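Local atomic coordinates of protein (sliding clamp) (Enterobacteria phage RB69, PDB entry 1B77), a protein that probably encircles DNA as a ring of three identical subunits and tethers the phage DNA polymerase to its template for processive replication. Residues A[107-112]-A[215-220]; A[121-126]-A[187-192]; A[133-138]-A[163-168]; A[139-144]-A[148-153]; A[180-185]-A[205-210]. All coordinates share one frame; numbering follows the deposited sequence.

Overall arrangement
Interaction 1 opens first, at 107-112 in the connector between the two halves of the chain, and closes last, at 215-220, so all the others nest inside it. Helix residues 121-126 open interaction 2, which closes at 187-192 and encloses interactions 3 and 4. Interaction 4 (139-144 with 148-153), the hairpin, lies in turn within interaction 3 (133-138 with 163-168); both build one five-stranded sheet. Interaction 5 opens at 180-185 in that sheet and closes at 205-210 in the six-stranded one. Its segments alternate with those of interaction 2, so these two cross, while interactions 3 and 4 precede it in series.

Interaction 1. Residues A[107-112]-A[215-220]; sequences IQFPVA and SYVIAM
Phe109 and Val217 carry most of this contact, in which the connector between the two halves of the chain runs past strand 215-219. That strand sits inside a six-stranded antiparallel sheet, between strands 38-44 and 204-210. The tight part is a valine fork set against one carbon of a ring: Val217 CG2 lies 4.0 Å from Phe109 CD1, and Val217 CG1 is 4.1 Å from the same CD1. With CG1 of Val217 trans to the backbone nitrogen (chi1 171°), both of its methyls turn to the connector. The phenyl meets them at a slant, and its neighbour in sequence rests on one of its faces, Pro110 CD standing 3.6 Å above the plane of the Phe109 ring and offset toward the rim. Trp199 of strand 194-201 also packs on Phe109.

The looser part is at Ile107, whose CG2 comes only to 4.3 Å from Val217 CG2 and adds a partly exposed fringe. Gln108 and Val111 are the solvent-exposed residues of the connector here, and the CB of Gln108 points away from the strand. The backbones stay well apart, with 7.9 Å between the CA atoms of Phe109 and Val217. A polar tie is supplied from next door, where Ile107 N bonds to the hydroxyl of Tyr39, a residue that also pairs with Val217 through the backbone. In PCNA-type relatives the corresponding connector borders the site for polymerase peptides. Here it is held against Val217 by hydrocarbon alone, some 119 Å² of buried surface without a hydrogen bond, which is consistent with a non-directional attachment between these two segments.

Interaction 2. Residues A[121-126]-A[187-192]; sequences EDLQQL and MKIQPG
Leu123, on the helix 120-132, meets Ile189 in the loop that leads into strand 194-201, a helix-on-loop contact within the second half of this processivity-factor fold; in the family such helices line the central hole of the ring. A single methyl does the touching. Leu123 CD2 packs 3.7 Å from Ile189 CG2, the two side chains crossing at about a right angle, and the same CD2 lies 3.9 Å from Gln190 O and from Gly192 O. Leu123 CG points away from its own backbone nitrogen (chi1 173°), which swings its methyl CD2 toward the loop.

One step out, Tyr194 places the loop, its OH donating a hydrogen bond to Gln190 O, and Tyr216 OH bonds to Gln190 N; Tyr216 and Ile218 of strand 215-219 pack behind Ile189. Gly192 adopts a phi of 156°, a value suited to a residue without CB. The helix is fixed on another side by the second subunit, where Leu66 O of that neighbouring chain accepts a bond from Gln125 NE2. Before Ile189 the chain folds into an inverse gamma turn centred on Lys188, closed by a weak bond from Ile189 N to Met187 O, 2.9 Å.

Interaction 3. Residues A[133-138]-A[163-168]; sequences LQIDTI and PKYSLT
Leu133 and Lys164 bring the two backbones nearest, with 7.1 Å between their CA atoms, beside two classic beta bulges that both face strand 146-152: Lys164 and Tyr165 opposite Gly151, and further on Asp136 and Thr137 opposite Tyr152. Segment 133-138 leaves helix 120-132 and enters strand 137-143; segment 163-168 enters strand 165-171, whose residues Tyr165 to Leu167 pair with a strand of the second subunit, carrying the sheet across the ring interface.

The side chain of Lys164 folds over the turn after the helix. A bend at chi3 (68°) brings NZ to 3.1 Å from Leu133 O, a hydrogen bond that meets the carbonyl from one side, with a C=O...N angle of 128° and the donor tilted 35° out of the carbonyl plane. Gln134 OE1 is 3.9 Å from Lys164 NZ, too far to bond, and Glu156 adds only a long, weak ion pair. Ile135 supplies the apolar half: its CD1 presses 3.5 Å from Tyr165 CB, the chains crossing near a right angle. Leu133 packs on Trp92 of the second subunit, while its CD1 lies 3.6 Å from Lys164 O.

Interaction 4. Residues A[139-144]-A[148-153]; sequences AITNKD and VINGYN
Tyr152 offers Ala139 the edge of its ring: the methyl CB sits near the ring plane, 3.8 Å from CE1. The other flat side group on this face of the sheet, the Asn150 amide, has its ND2 3.8 Å from Thr141 CG2 and its OD1 bonded to Ser166 OG of the next strand. Together with Val148, these residues share one face of the hairpin formed by strands 137-143 and 146-152.

The closest meeting on that face is of two methyls: Thr141 CG2 and Val148 CG2 stand 3.5 Å apart, tighter than usual. Each is lodged between its own backbone nitrogen and carbonyl carbon, while Thr141 OG1 lies anti to the backbone N (chi1 -169°), where it bonds to Phe178 O. On the opposite face Ile140 and Ile149 lie side by side, CG1 to CG1 3.9 Å.

Antiparallel pairing holds the strands; the axes of 139-143 and 148-152 make 139° between their N-to-C directions. Ala139 N to Asn150 O and Thr141 N to Val148 O are both 2.8 Å, with return bonds from Asn150 N to Ala139 O and Val148 N to Thr141 O; Ile140 with Ile149 is the non-hydrogen-bonded pair between. The chemistry implies a division of labour: backbone hydrogen bonds fix the register, and apolar groups from both strands pack on each face.

Interaction 5. Residues A[180-185]-A[205-210]; sequences FVINMA and VAAKFE
Strands 180-183 and 205-210 cross at 70°, their axes 8.2 Å apart at closest approach, and Phe180 and Val205 are the residues whose CA atoms lie nearest, at 7.7 Å. This is sheet-on-sheet packing in the second half of the chain of this processivity-factor fold. Strand 178-183 belongs to the five-stranded antiparallel sheet and strand 204-210 to the six-stranded one, which also takes in strands 28-32 and 38-44 of the first half, so contact is through side chains, with no hydrogen bond between the two segments.

Near the closest point the Phe180 ring presents its edge, CE1 lying 4.2 Å from Val205 CG1, which is close to the ring plane. Ile182 bridges the rest of the gap. Its chain runs out straight (chi2 175°), so that CD1 reaches 4.2 Å from Ala207 CB, the small methyl of a strand residue two places on from Val205. The same CD1 comes to 4.4 Å from Phe209 CE1, near the plane of that ring. These distances describe a relaxed hydrocarbon fit in a buried core.

Neighbours complete it: Met220 packs on Phe180, Val205 and Ala207, and the rings of Phe178 and Phe180 meet. Ile138 and Ile140 of the adjoining strand lie against Ile182. After Asn183 the strand gives way to a short 3-10 segment, where Ala185 N makes a weak but straight bond to Asn183 OD1, 3.4 Å long with an angle of 167° at the hydrogen.

Interaction 1. Residues A[107-112]-A[215-220]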
# COMPACT_ATOMS: atom_id res chain seq x y z
N ILE A 107 32.94 -12.69 -13.40
CA ILE A 107 34.02 -12.19 -12.57
C ILE A 107 34.73 -13.34 -11.88
O ILE A 107 34.10 -14.23 -11.31
CB ILE A 107 33.51 -11.21 -11.50
CG1 ILE A 107 32.92 -9.96 -12.16
CG2 ILE A 107 34.64 -10.82 -10.56
CD1 ILE A 107 33.94 -9.15 -12.95
N GLN A 108 36.06 -13.32 -11.94
CA GLN A 108 36.86 -14.34 -11.28
C GLN A 108 37.44 -13.63 -10.07
O GLN A 108 38.40 -12.88 -10.18
CB GLN A 108 37.96 -14.84 -12.22
CG GLN A 108 37.92 -16.34 -12.49
CD GLN A 108 36.56 -16.82 -13.00
OE1 GLN A 108 36.06 -16.34 -14.01
NE2 GLN A 108 35.97 -17.78 -12.29
N PHE A 109 36.81 -13.84 -8.92
CA PHE A 109 37.23 -13.19 -7.67
C PHE A 109 38.57 -13.69 -7.14
O PHE A 109 38.80 -14.90 -7.05
CB PHE A 109 36.15 -13.38 -6.60
CG PHE A 109 36.29 -12.46 -5.43
CD1 PHE A 109 35.91 -11.12 -5.52
CD2 PHE A 109 36.82 -12.92 -4.22
CE1 PHE A 109 36.06 -10.26 -4.43
CE2 PHE A 109 36.96 -12.06 -3.13
CZ PHE A 109 36.58 -10.73 -3.23
N PRO A 110 39.47 -12.77 -6.79
CA PRO A 110 40.78 -13.16 -6.26
C PRO A 110 40.71 -13.95 -4.95
O PRO A 110 39.66 -14.02 -4.32
CB PRO A 110 41.50 -11.82 -6.10
CG PRO A 110 40.36 -10.85 -5.87
CD PRO A 110 39.37 -11.31 -6.90
N VAL A 111 41.84 -14.54 -4.55
CA VAL A 111 41.88 -15.29 -3.30
C VAL A 111 41.62 -14.31 -2.16
O VAL A 111 42.24 -13.24 -2.09
CB VAL A 111 43.24 -15.98 -3.11
CG1 VAL A 111 44.37 -14.97 -3.27
CG2 VAL A 111 43.31 -16.65 -1.74
N ALA A 112 40.71 -14.67 -1.27
CA ALA A 112 40.33 -13.80 -0.16
C ALA A 112 41.43 -13.49 0.85
O ALA A 112 42.29 -14.32 1.15
CB ALA A 112 39.12 -14.39 0.57
N SER A 215 25.87 -15.42 -5.87
CA SER A 215 27.16 -14.87 -5.47
C SER A 215 27.20 -13.41 -5.90
O SER A 215 26.88 -13.11 -7.04
CB SER A 215 28.32 -15.62 -6.14
OG SER A 215 28.64 -16.80 -5.43
N TYR A 216 27.57 -12.52 -4.99
CA TYR A 216 27.66 -11.10 -5.32
C TYR A 216 29.07 -10.60 -5.10
O TYR A 216 29.76 -11.06 -4.19
CB TYR A 216 26.75 -10.25 -4.44
CG TYR A 216 25.28 -10.60 -4.44
CD1 TYR A 216 24.78 -11.57 -3.57
CD2 TYR A 216 24.38 -9.92 -5.25
CE1 TYR A 216 23.42 -11.85 -3.51
CE2 TYR A 216 23.00 -10.19 -5.19
CZ TYR A 216 22.54 -11.16 -4.31
OH TYR A 216 21.19 -11.41 -4.21
N VAL A 217 29.50 -9.68 -5.95
CA VAL A 217 30.81 -9.05 -5.82
C VAL A 217 30.55 -7.55 -5.76
O VAL A 217 29.99 -6.96 -6.69
CB VAL A 217 31.76 -9.36 -7.00
CG1 VAL A 217 33.02 -8.48 -6.88
CG2 VAL A 217 32.17 -10.84 -6.98
N ILE A 218 30.94 -6.94 -4.65
CA ILE A 218 30.72 -5.52 -4.46
C ILE A 218 32.03 -4.78 -4.27
O ILE A 218 32.86 -5.16 -3.44
CB ILE A 218 29.81 -5.27 -3.25
CG1 ILE A 218 28.47 -5.98 -3.46
CG2 ILE A 218 29.60 -3.79 -3.05
CD1 ILE A 218 27.63 -6.12 -2.22
N ALA A 219 32.20 -3.71 -5.04
CA ALA A 219 33.39 -2.88 -4.95
C ALA A 219 33.35 -2.13 -3.63
O ALA A 219 32.28 -1.76 -3.16
CB ALA A 219 33.44 -1.89 -6.11
N MET A 220 34.51 -1.92 -3.02
CA MET A 220 34.56 -1.20 -1.75
C MET A 220 35.07 0.22 -1.95
O MET A 220 35.68 0.54 -2.96
CB MET A 220 35.41 -1.97 -0.74
CG MET A 220 34.82 -3.32 -0.37
SD MET A 220 35.82 -4.23 0.82
CE MET A 220 34.60 -5.23 1.56

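Interaction 2. Residues A[121-126]-A[187-192]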
# COMPACT_ATOMS: atom_id res chain seq x y z
N GLU A 121 19.10 -13.81 9.47
CA GLU A 121 18.44 -12.80 10.31
C GLU A 121 19.33 -11.58 10.53
O GLU A 121 18.86 -10.44 10.49
CB GLU A 121 18.05 -13.40 11.67
CG GLU A 121 17.18 -14.64 11.59
CD GLU A 121 16.51 -14.95 12.92
OE1 GLU A 121 17.12 -14.65 13.98
OE2 GLU A 121 15.37 -15.49 12.90
N ASP A 122 20.61 -11.83 10.77
CA ASP A 122 21.57 -10.76 10.97
C ASP A 122 21.57 -9.85 9.73
O ASP A 122 21.50 -8.63 9.85
CB ASP A 122 22.96 -11.35 11.23
CG ASP A 122 23.01 -12.14 12.52
OD1 ASP A 122 22.05 -12.03 13.33
OD2 ASP A 122 24.00 -12.87 12.75
N LEU A 123 21.64 -10.44 8.54
CA LEU A 123 21.62 -9.66 7.30
C LEU A 123 20.31 -8.89 7.24
O LEU A 123 20.29 -7.68 6.96
CB LEU A 123 21.72 -10.57 6.08
CG LEU A 123 21.52 -9.86 4.73
CD1 LEU A 123 22.62 -8.82 4.53
CD2 LEU A 123 21.55 -10.88 3.60
N GLN A 124 19.21 -9.58 7.50
CA GLN A 124 17.90 -8.98 7.49
C GLN A 124 17.83 -7.79 8.45
O GLN A 124 17.23 -6.76 8.12
CB GLN A 124 16.85 -10.03 7.87
CG GLN A 124 15.41 -9.58 7.71
CD GLN A 124 14.44 -10.56 8.34
OE1 GLN A 124 14.47 -10.78 9.55
NE2 GLN A 124 13.57 -11.16 7.52
N GLN A 125 18.43 -7.92 9.64
CA GLN A 125 18.40 -6.83 10.61
C GLN A 125 19.23 -5.64 10.14
O GLN A 125 18.82 -4.49 10.29
CB GLN A 125 18.91 -7.28 11.98
CG GLN A 125 18.81 -6.16 13.03
CD GLN A 125 19.38 -6.57 14.38
OE1 GLN A 125 20.59 -6.70 14.54
NE2 GLN A 125 18.50 -6.78 15.35
N LEU A 126 20.42 -5.92 9.60
CA LEU A 126 21.29 -4.86 9.11
C LEU A 126 20.57 -4.03 8.04
O LEU A 126 20.61 -2.80 8.06
CB LEU A 126 22.57 -5.46 8.50
CG LEU A 126 23.49 -4.47 7.79
CD1 LEU A 126 24.06 -3.49 8.80
CD2 LEU A 126 24.62 -5.22 7.07
N MET A 187 24.34 -2.94 -1.50
CA MET A 187 24.00 -4.20 -0.84
C MET A 187 22.65 -4.76 -1.27
O MET A 187 21.77 -4.98 -0.43
CB MET A 187 24.02 -4.02 0.68
CG MET A 187 25.39 -3.73 1.25
SD MET A 187 26.52 -5.12 1.15
CE MET A 187 25.91 -6.14 2.50
N LYS A 188 22.49 -4.98 -2.57
CA LYS A 188 21.25 -5.51 -3.14
C LYS A 188 21.23 -7.04 -2.98
O LYS A 188 20.90 -7.76 -3.92
CB LYS A 188 21.16 -5.16 -4.63
CG LYS A 188 21.44 -3.70 -4.97
CD LYS A 188 20.30 -2.79 -4.58
CE LYS A 188 20.66 -1.33 -4.83
NZ LYS A 188 21.02 -1.07 -6.25
N ILE A 189 21.61 -7.51 -1.80
CA ILE A 189 21.68 -8.93 -1.51
C ILE A 189 20.33 -9.49 -1.06
O ILE A 189 19.75 -9.00 -0.08
CB ILE A 189 22.70 -9.20 -0.38
CG1 ILE A 189 24.11 -8.91 -0.88
CG2 ILE A 189 22.59 -10.62 0.11
CD1 ILE A 189 24.40 -7.46 -1.08
N GLN A 190 19.82 -10.51 -1.74
CA GLN A 190 18.54 -11.10 -1.35
C GLN A 190 18.70 -11.85 -0.02
O GLN A 190 19.80 -12.24 0.34
CB GLN A 190 18.04 -12.06 -2.44
CG GLN A 190 18.89 -13.31 -2.65
CD GLN A 190 18.24 -14.31 -3.60
OE1 GLN A 190 18.66 -15.46 -3.69
NE2 GLN A 190 17.24 -13.87 -4.33
N PRO A 191 17.61 -12.04 0.74
CA PRO A 191 17.73 -12.75 2.02
C PRO A 191 18.37 -14.13 1.97
O PRO A 191 18.16 -14.90 1.05
CB PRO A 191 16.28 -12.79 2.52
CG PRO A 191 15.48 -12.71 1.26
CD PRO A 191 16.22 -11.66 0.48
N GLY A 192 19.19 -14.43 2.99
CA GLY A 192 19.87 -15.72 3.06
C GLY A 192 21.14 -15.69 3.89
O GLY A 192 21.50 -14.65 4.45

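Interaction 3. Residues A[133-138]-A[163-168]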
# COMPACT_ATOMS: atom_id res chain seq x y z
N LEU A 133 17.90 4.32 10.45
CA LEU A 133 18.89 5.17 11.09
C LEU A 133 19.73 5.90 10.05
O LEU A 133 20.79 6.44 10.36
CB LEU A 133 19.83 4.33 11.97
CG LEU A 133 19.27 3.62 13.20
CD1 LEU A 133 20.31 2.66 13.76
CD2 LEU A 133 18.88 4.66 14.24
N GLN A 134 19.24 5.92 8.82
CA GLN A 134 19.93 6.56 7.70
C GLN A 134 21.38 6.11 7.59
O GLN A 134 22.29 6.92 7.41
CB GLN A 134 19.91 8.09 7.83
CG GLN A 134 18.53 8.71 7.90
CD GLN A 134 18.02 8.79 9.32
OE1 GLN A 134 18.63 9.44 10.16
NE2 GLN A 134 16.91 8.12 9.59
N ILE A 135 21.60 4.80 7.71
CA ILE A 135 22.94 4.26 7.58
C ILE A 135 23.16 4.10 6.08
O ILE A 135 22.49 3.31 5.43
CB ILE A 135 23.08 2.89 8.28
CG1 ILE A 135 22.86 3.06 9.78
CG2 ILE A 135 24.46 2.30 7.99
CD1 ILE A 135 22.96 1.77 10.59
N ASP A 136 24.10 4.88 5.53
CA ASP A 136 24.38 4.82 4.11
C ASP A 136 25.71 4.13 3.81
O ASP A 136 26.07 3.93 2.64
CB ASP A 136 24.40 6.24 3.53
CG ASP A 136 25.47 7.11 4.16
OD1 ASP A 136 26.06 6.71 5.19
OD2 ASP A 136 25.71 8.23 3.64
N THR A 137 26.43 3.74 4.86
CA THR A 137 27.71 3.08 4.68
C THR A 137 28.05 2.20 5.87
O THR A 137 27.80 2.57 7.02
CB THR A 137 28.84 4.11 4.52
OG1 THR A 137 29.04 4.78 5.77
CG2 THR A 137 28.50 5.14 3.46
N ILE A 138 28.62 1.04 5.60
CA ILE A 138 29.02 0.13 6.66
C ILE A 138 30.51 -0.14 6.52
O ILE A 138 31.09 0.05 5.45
CB ILE A 138 28.29 -1.23 6.58
CG1 ILE A 138 28.64 -1.95 5.28
CG2 ILE A 138 26.79 -1.01 6.67
CD1 ILE A 138 28.15 -3.37 5.22
N PRO A 163 29.50 5.13 14.97
CA PRO A 163 28.59 4.09 14.50
C PRO A 163 27.23 4.20 15.16
O PRO A 163 27.12 4.43 16.37
CB PRO A 163 29.32 2.81 14.89
CG PRO A 163 30.02 3.20 16.14
CD PRO A 163 30.60 4.55 15.77
N LYS A 164 26.19 4.03 14.36
CA LYS A 164 24.82 4.09 14.84
C LYS A 164 24.33 2.66 15.04
O LYS A 164 23.31 2.41 15.67
CB LYS A 164 23.94 4.82 13.83
CG LYS A 164 24.51 6.17 13.41
CD LYS A 164 23.52 7.00 12.63
CE LYS A 164 22.36 7.45 13.51
NZ LYS A 164 21.36 8.25 12.75
N TYR A 165 25.10 1.72 14.49
CA TYR A 165 24.78 0.30 14.58
C TYR A 165 26.04 -0.57 14.54
O TYR A 165 27.05 -0.20 13.93
CB TYR A 165 23.86 -0.09 13.44
CG TYR A 165 23.46 -1.55 13.42
CD1 TYR A 165 22.54 -2.05 14.34
CD2 TYR A 165 23.97 -2.41 12.46
CE1 TYR A 165 22.14 -3.38 14.29
CE2 TYR A 165 23.57 -3.74 12.40
CZ TYR A 165 22.65 -4.22 13.31
OH TYR A 165 22.24 -5.53 13.23
N SER A 166 25.96 -1.72 15.19
CA SER A 166 27.09 -2.63 15.22
C SER A 166 26.65 -4.09 15.31
O SER A 166 25.85 -4.45 16.16
CB SER A 166 28.00 -2.29 16.40
OG SER A 166 29.16 -3.10 16.37
N LEU A 167 27.19 -4.91 14.42
CA LEU A 167 26.85 -6.33 14.37
C LEU A 167 28.12 -7.18 14.40
O LEU A 167 29.02 -6.99 13.58
CB LEU A 167 26.05 -6.63 13.10
CG LEU A 167 25.88 -8.08 12.66
CD1 LEU A 167 25.09 -8.86 13.69
CD2 LEU A 167 25.16 -8.12 11.31
N THR A 168 28.18 -8.12 15.33
CA THR A 168 29.32 -9.02 15.47
C THR A 168 29.10 -10.25 14.59
O THR A 168 28.03 -10.86 14.59
CB THR A 168 29.48 -9.49 16.94
OG1 THR A 168 29.62 -8.34 17.78
CG2 THR A 168 30.69 -10.38 17.10

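Interaction 4. Residues A[139-144]-A[148-153]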
# COMPACT_ATOMS: atom_id res chain seq x y z
N ALA A 139 31.13 -0.57 7.61
CA ALA A 139 32.55 -0.89 7.62
C ALA A 139 32.75 -2.24 8.31
O ALA A 139 32.30 -2.45 9.43
CB ALA A 139 33.33 0.19 8.35
N ILE A 140 33.42 -3.16 7.62
CA ILE A 140 33.70 -4.47 8.18
C ILE A 140 35.14 -4.41 8.69
O ILE A 140 36.08 -4.21 7.91
CB ILE A 140 33.53 -5.57 7.11
CG1 ILE A 140 32.14 -5.45 6.48
CG2 ILE A 140 33.69 -6.95 7.73
CD1 ILE A 140 31.92 -6.31 5.26
N THR A 141 35.30 -4.56 10.00
CA THR A 141 36.63 -4.45 10.59
C THR A 141 36.94 -5.50 11.66
O THR A 141 36.05 -6.18 12.17
CB THR A 141 36.80 -3.05 11.20
OG1 THR A 141 38.17 -2.85 11.56
CG2 THR A 141 35.94 -2.90 12.44
N ASN A 142 38.23 -5.61 11.99
CA ASN A 142 38.67 -6.54 13.02
C ASN A 142 38.67 -5.82 14.36
O ASN A 142 39.27 -4.76 14.50
CB ASN A 142 40.07 -7.08 12.71
CG ASN A 142 41.13 -5.99 12.66
OD1 ASN A 142 41.04 -5.05 11.87
ND2 ASN A 142 42.15 -6.12 13.50
N LYS A 143 37.98 -6.40 15.34
CA LYS A 143 37.89 -5.79 16.65
C LYS A 143 37.74 -6.82 17.76
O LYS A 143 36.91 -7.72 17.68
CB LYS A 143 36.70 -4.83 16.69
CG LYS A 143 36.46 -4.20 18.04
CD LYS A 143 35.17 -3.41 18.06
CE LYS A 143 35.05 -2.62 19.36
NZ LYS A 143 36.21 -1.68 19.53
N ASP A 144 38.57 -6.67 18.79
CA ASP A 144 38.56 -7.55 19.96
C ASP A 144 38.44 -9.04 19.66
O ASP A 144 37.67 -9.76 20.32
CB ASP A 144 37.43 -7.12 20.91
CG ASP A 144 37.69 -5.76 21.55
OD1 ASP A 144 38.63 -5.65 22.36
OD2 ASP A 144 36.96 -4.80 21.22
N VAL A 148 33.66 -7.39 12.86
CA VAL A 148 32.43 -6.66 13.12
C VAL A 148 32.03 -5.74 11.98
O VAL A 148 32.87 -5.31 11.19
CB VAL A 148 32.54 -5.82 14.41
CG1 VAL A 148 32.87 -6.73 15.58
CG2 VAL A 148 33.60 -4.75 14.24
N ILE A 149 30.74 -5.46 11.90
CA ILE A 149 30.19 -4.57 10.89
C ILE A 149 29.63 -3.35 11.61
O ILE A 149 28.72 -3.48 12.43
CB ILE A 149 29.02 -5.21 10.11
CG1 ILE A 149 29.54 -6.36 9.24
CG2 ILE A 149 28.32 -4.16 9.27
CD1 ILE A 149 28.49 -6.97 8.33
N ASN A 150 30.19 -2.18 11.33
CA ASN A 150 29.72 -0.94 11.94
C ASN A 150 28.96 -0.15 10.87
O ASN A 150 29.40 -0.08 9.72
CB ASN A 150 30.88 -0.10 12.47
CG ASN A 150 31.57 -0.74 13.65
OD1 ASN A 150 30.94 -1.07 14.65
ND2 ASN A 150 32.88 -0.91 13.54
N GLY A 151 27.83 0.44 11.26
CA GLY A 151 27.04 1.21 10.32
C GLY A 151 27.12 2.69 10.63
O GLY A 151 27.00 3.09 11.79
N TYR A 152 27.33 3.51 9.60
CA TYR A 152 27.44 4.95 9.79
C TYR A 152 26.57 5.76 8.84
O TYR A 152 26.00 5.23 7.89
CB TYR A 152 28.88 5.42 9.57
CG TYR A 152 29.96 4.65 10.30
CD1 TYR A 152 30.42 3.42 9.82
CD2 TYR A 152 30.55 5.18 11.43
CE1 TYR A 152 31.45 2.75 10.47
CE2 TYR A 152 31.58 4.52 12.09
CZ TYR A 152 32.03 3.31 11.60
OH TYR A 152 33.06 2.67 12.25
N ASN A 153 26.48 7.06 9.12
CA ASN A 153 25.75 7.98 8.27
C ASN A 153 26.82 8.90 7.71
O ASN A 153 27.12 9.94 8.29
CB ASN A 153 24.74 8.80 9.07
CG ASN A 153 23.85 9.65 8.17
OD1 ASN A 153 24.33 10.29 7.24
ND2 ASN A 153 22.55 9.65 8.44

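Interaction 5. Residues A[180-185]-A[205-210]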
# COMPACT_ATOMS: atom_id res chain seq x y z
N PHE A 180 37.25 -2.32 5.93
CA PHE A 180 36.67 -2.29 4.59
C PHE A 180 35.34 -1.55 4.59
O PHE A 180 34.42 -1.92 5.32
CB PHE A 180 36.47 -3.71 4.05
CG PHE A 180 37.75 -4.50 3.94
CD1 PHE A 180 38.67 -4.25 2.92
CD2 PHE A 180 38.03 -5.52 4.85
CE1 PHE A 180 39.85 -5.00 2.81
CE2 PHE A 180 39.21 -6.27 4.74
CZ PHE A 180 40.11 -6.01 3.72
N VAL A 181 35.25 -0.50 3.78
CA VAL A 181 34.06 0.33 3.69
C VAL A 181 33.17 -0.01 2.49
O VAL A 181 33.64 -0.08 1.35
CB VAL A 181 34.45 1.81 3.61
CG1 VAL A 181 33.20 2.69 3.59
CG2 VAL A 181 35.35 2.16 4.77
N ILE A 182 31.88 -0.18 2.76
CA ILE A 182 30.92 -0.50 1.71
C ILE A 182 29.74 0.47 1.66
O ILE A 182 29.15 0.80 2.68
CB ILE A 182 30.36 -1.94 1.88
CG1 ILE A 182 31.47 -2.96 1.62
CG2 ILE A 182 29.18 -2.18 0.95
CD1 ILE A 182 31.07 -4.39 1.88
N ASN A 183 29.42 0.94 0.46
CA ASN A 183 28.30 1.85 0.27
C ASN A 183 27.04 0.99 0.39
O ASN A 183 26.81 0.11 -0.44
CB ASN A 183 28.37 2.52 -1.11
CG ASN A 183 27.12 3.33 -1.44
OD1 ASN A 183 26.43 3.84 -0.55
ND2 ASN A 183 26.84 3.48 -2.74
N MET A 184 26.25 1.24 1.41
CA MET A 184 25.05 0.44 1.64
C MET A 184 24.12 0.36 0.44
O MET A 184 23.34 -0.58 0.32
CB MET A 184 24.27 0.97 2.84
CG MET A 184 23.33 -0.07 3.41
SD MET A 184 24.09 -1.19 4.62
CE MET A 184 25.40 -1.90 3.73
N ALA A 185 24.21 1.33 -0.46
CA ALA A 185 23.35 1.34 -1.63
C ALA A 185 23.68 0.20 -2.59
O ALA A 185 22.90 -0.08 -3.51
CB ALA A 185 23.46 2.67 -2.35
N VAL A 205 40.13 -2.90 -3.50
CA VAL A 205 39.37 -3.59 -2.47
C VAL A 205 38.03 -4.03 -3.02
O VAL A 205 37.39 -3.32 -3.79
CB VAL A 205 39.13 -2.67 -1.25
CG1 VAL A 205 40.44 -2.47 -0.50
CG2 VAL A 205 38.59 -1.33 -1.70
N ALA A 206 37.61 -5.23 -2.63
CA ALA A 206 36.33 -5.77 -3.08
C ALA A 206 35.85 -6.81 -2.09
O ALA A 206 36.62 -7.31 -1.27
CB ALA A 206 36.47 -6.39 -4.47
N ALA A 207 34.57 -7.13 -2.17
CA ALA A 207 33.96 -8.10 -1.28
C ALA A 207 33.09 -9.05 -2.07
O ALA A 207 32.51 -8.68 -3.09
CB ALA A 207 33.12 -7.39 -0.22
N LYS A 208 32.99 -10.29 -1.60
CA LYS A 208 32.16 -11.28 -2.25
C LYS A 208 31.25 -11.92 -1.21
O LYS A 208 31.70 -12.33 -0.15
CB LYS A 208 33.02 -12.35 -2.92
CG LYS A 208 32.20 -13.46 -3.55
CD LYS A 208 33.04 -14.39 -4.40
CE LYS A 208 32.20 -15.55 -4.91
NZ LYS A 208 33.00 -16.47 -5.76
N PHE A 209 29.96 -11.96 -1.52
CA PHE A 209 28.98 -12.57 -0.63
C PHE A 209 28.44 -13.77 -1.37
O PHE A 209 27.84 -13.64 -2.44
CB PHE A 209 27.84 -11.62 -0.29
CG PHE A 209 28.25 -10.46 0.57
CD1 PHE A 209 29.06 -9.45 0.06
CD2 PHE A 209 27.82 -10.37 1.89
CE1 PHE A 209 29.44 -8.37 0.85
CE2 PHE A 209 28.19 -9.30 2.69
CZ PHE A 209 29.00 -8.30 2.17
N GLU A 210 28.65 -14.95 -0.80
CA GLU A 210 28.20 -16.16 -1.44
C GLU A 210 27.24 -17.02 -0.64
O GLU A 210 27.48 -17.33 0.53
CB GLU A 210 29.41 -16.99 -1.85
CG GLU A 210 29.04 -18.28 -2.53
CD GLU A 210 30.25 -19.01 -3.05
OE1 GLU A 210 31.18 -19.26 -2.26
OE2 GLU A 210 30.26 -19.33 -4.26